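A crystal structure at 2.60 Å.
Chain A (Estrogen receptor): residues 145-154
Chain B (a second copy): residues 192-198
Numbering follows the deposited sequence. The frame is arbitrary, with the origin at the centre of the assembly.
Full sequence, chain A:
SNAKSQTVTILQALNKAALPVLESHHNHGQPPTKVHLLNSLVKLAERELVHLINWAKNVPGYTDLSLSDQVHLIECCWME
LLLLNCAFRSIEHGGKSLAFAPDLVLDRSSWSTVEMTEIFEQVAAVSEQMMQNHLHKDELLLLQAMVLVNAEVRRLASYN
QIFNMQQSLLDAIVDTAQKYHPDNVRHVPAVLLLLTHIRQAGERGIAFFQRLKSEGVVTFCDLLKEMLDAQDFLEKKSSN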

# COMPACT_ATOMS: atom_id res chain seq x y z
N ALA A 145 -9.35 11.70 3.01
CA ALA A 145 -10.50 11.44 2.15
C ALA A 145 -10.11 10.47 1.06
O ALA A 145 -10.88 9.55 0.70
N MET A 146 -8.92 10.69 0.53
CA MET A 146 -8.38 9.82 -0.49
C MET A 146 -8.16 8.40 0.06
O MET A 146 -8.50 7.41 -0.60
N VAL A 147 -7.63 8.28 1.27
CA VAL A 147 -7.45 6.96 1.88
C VAL A 147 -8.80 6.22 1.96
O VAL A 147 -8.92 5.05 1.56
N LEU A 148 -9.83 6.94 2.39
CA LEU A 148 -11.18 6.42 2.50
C LEU A 148 -11.75 5.95 1.17
O LEU A 148 -12.21 4.82 1.06
N VAL A 149 -11.72 6.81 0.15
CA VAL A 149 -12.34 6.47 -1.13
C VAL A 149 -11.48 5.51 -1.95
O VAL A 149 -11.93 5.00 -2.96
N ASN A 150 -10.23 5.31 -1.54
CA ASN A 150 -9.35 4.34 -2.19
C ASN A 150 -9.25 3.03 -1.43
O ASN A 150 -8.49 2.14 -1.81
N ALA A 151 -10.07 2.89 -0.40
CA ALA A 151 -9.99 1.76 0.52
C ALA A 151 -10.14 0.44 -0.21
O ALA A 151 -9.36 -0.47 -0.02
N GLU A 152 -11.14 0.37 -1.07
CA GLU A 152 -11.43 -0.87 -1.76
C GLU A 152 -11.29 -0.69 -3.25
O GLU A 152 -11.92 0.18 -3.83
N VAL A 153 -10.53 -1.57 -3.89
CA VAL A 153 -10.29 -1.50 -5.33
C VAL A 153 -11.22 -2.45 -6.10
O VAL A 153 -11.35 -2.33 -7.32
N ARG A 154 -11.81 -3.41 -5.41
CA ARG A 154 -12.81 -4.29 -6.02
C ARG A 154 -14.10 -3.49 -6.27
O ARG A 154 -14.34 -2.46 -5.64
N LEU B 192 -0.73 5.91 -9.52
CA LEU B 192 0.03 5.69 -8.30
C LEU B 192 -0.86 5.09 -7.20
O LEU B 192 -0.42 4.23 -6.45
N LEU B 193 -2.13 5.48 -7.16
CA LEU B 193 -3.04 4.95 -6.15
C LEU B 193 -3.22 3.44 -6.30
O LEU B 193 -3.50 2.76 -5.33
N LEU B 194 -3.01 2.93 -7.51
CA LEU B 194 -3.07 1.49 -7.70
C LEU B 194 -2.01 0.78 -6.90
O LEU B 194 -2.23 -0.33 -6.40
N LEU B 195 -0.87 1.45 -6.74
CA LEU B 195 0.24 0.82 -6.03
C LEU B 195 -0.09 0.45 -4.61
O LEU B 195 0.41 -0.54 -4.11
N THR B 196 -0.96 1.23 -3.97
CA THR B 196 -1.37 0.87 -2.62
C THR B 196 -2.06 -0.51 -2.61
O THR B 196 -1.91 -1.27 -1.65
N HIS B 197 -2.81 -0.84 -3.66
CA HIS B 197 -3.49 -2.15 -3.68
C HIS B 197 -2.51 -3.27 -3.97
O HIS B 197 -2.62 -4.37 -3.41
N ILE B 198 -1.56 -3.01 -4.86
CA ILE B 198 -0.51 -3.96 -5.16
C ILE B 198 0.30 -4.29 -3.91
O ILE B 198 0.68 -5.44 -3.69

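Which residue gives up the most surface to this contact? B:His197, whose CA-to-CB bond points toward chain A, loses more surface here than any other residue. With chi1 m, its imidazole reaches the turn where the chain A helix ends. NE2 donates a hydrogen bond to A:Asn150 OD1 at 3.1 Å, and CE1 lies 2.9 Å from A:Asn150 O, which sits at the ring edge.

What covers the face of that ring? A:Val153, chi1 p, also points toward its partner, and its CB stands 3.3 Å from the B:His197 ring centroid, almost exactly on the ring normal. The imidazole is thus held by a polar contact near its plane and a CH-pi contact over one face.

How does A:Asn150 use its amide? It is the first residue to leave helical geometry, and its t rotamer carries the amide to chain B. While OD1 accepts from the histidine, ND2 donates a weak hydrogen bond to B:Thr196 OG1 at 3.1 Å. That hydroxyl, chi1 p, in turn donates to B:Leu193 O, with OG1 and O 2.8 Å apart.

Where does the contact become apolar? B:Leu193, m then t, points toward chain A and brings CD1 to 3.8 Å from A:Met146 SD. The methionine leaves its backbone sideways, but its t, p, p conformation brings its end nearer.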

# COMPACT_ATOMS: atom_id res chain seq x y z
CB ALA A 145 -11.04 12.75 1.55
CB MET A 146 -7.09 10.39 -1.06
CG MET A 146 -6.64 9.68 -2.30
SD MET A 146 -8.05 9.50 -3.43
CE MET A 146 -7.99 11.10 -4.21
CB VAL A 147 -6.83 7.08 3.31
CG1 VAL A 147 -6.99 5.80 4.13
CG2 VAL A 147 -5.39 7.47 3.24
CB LEU A 148 -12.09 7.49 3.08
CG LEU A 148 -13.56 7.09 3.19
CD1 LEU A 148 -13.68 6.00 4.24
CD2 LEU A 148 -14.33 8.31 3.59
CB VAL A 149 -12.63 7.72 -2.00
CG1 VAL A 149 -13.41 8.75 -1.21
CG2 VAL A 149 -11.35 8.31 -2.52
CB ASN A 150 -7.96 4.94 -2.36
CG ASN A 150 -7.07 4.13 -3.28
OD1 ASN A 150 -7.51 3.65 -4.31
ND2 ASN A 150 -5.79 4.00 -2.91
CB ALA A 151 -11.04 1.88 1.59
CB GLU A 152 -12.85 -1.35 -1.41
CG GLU A 152 -13.33 -2.47 -2.29
CD GLU A 152 -12.56 -3.76 -2.10
OE1 GLU A 152 -11.64 -4.03 -2.91
OE2 GLU A 152 -12.86 -4.49 -1.13
CB VAL A 153 -8.83 -1.87 -5.67
CG1 VAL A 153 -8.60 -3.37 -5.51
CG2 VAL A 153 -8.50 -1.43 -7.09
CB ARG A 154 -13.09 -5.50 -5.14
CG ARG A 154 -11.91 -6.46 -5.06
CD ARG A 154 -12.20 -7.56 -4.11
NE ARG A 154 -12.60 -7.00 -2.83
CZ ARG A 154 -13.01 -7.73 -1.79
NH1 ARG A 154 -13.09 -9.06 -1.91
NH2 ARG A 154 -13.36 -7.14 -0.66
CB LEU B 192 0.64 7.01 -7.84
CG LEU B 192 1.75 7.40 -8.82
CD1 LEU B 192 2.49 8.59 -8.34
CD2 LEU B 192 2.69 6.21 -9.06
CB LEU B 193 -4.41 5.62 -6.24
CG LEU B 193 -4.59 7.05 -5.76
CD1 LEU B 193 -6.04 7.48 -5.93
CD2 LEU B 193 -4.15 7.20 -4.32
CB LEU B 194 -2.90 1.12 -9.17
CG LEU B 194 -4.02 1.61 -10.06
CD1 LEU B 194 -3.76 1.19 -11.49
CD2 LEU B 194 -5.35 1.11 -9.55
CB LEU B 195 1.48 1.72 -6.04
CG LEU B 195 2.20 1.89 -7.37
CD1 LEU B 195 3.45 2.75 -7.15
CD2 LEU B 195 2.57 0.55 -7.99
CB THR B 196 -2.31 1.90 -2.02
OG1 THR B 196 -3.58 1.81 -2.68
CG2 THR B 196 -1.75 3.31 -2.17
CB HIS B 197 -4.64 -2.13 -4.69
CG HIS B 197 -5.69 -1.13 -4.33
ND1 HIS B 197 -6.47 -1.25 -3.20
CD2 HIS B 197 -6.00 0.08 -4.87
CE1 HIS B 197 -7.26 -0.19 -3.09
NE2 HIS B 197 -6.98 0.63 -4.09
CB ILE B 198 0.39 -3.41 -6.25
CG1 ILE B 198 -0.29 -3.56 -7.62
CG2 ILE B 198 1.71 -4.15 -6.27
CD1 ILE B 198 -0.43 -5.01 -8.08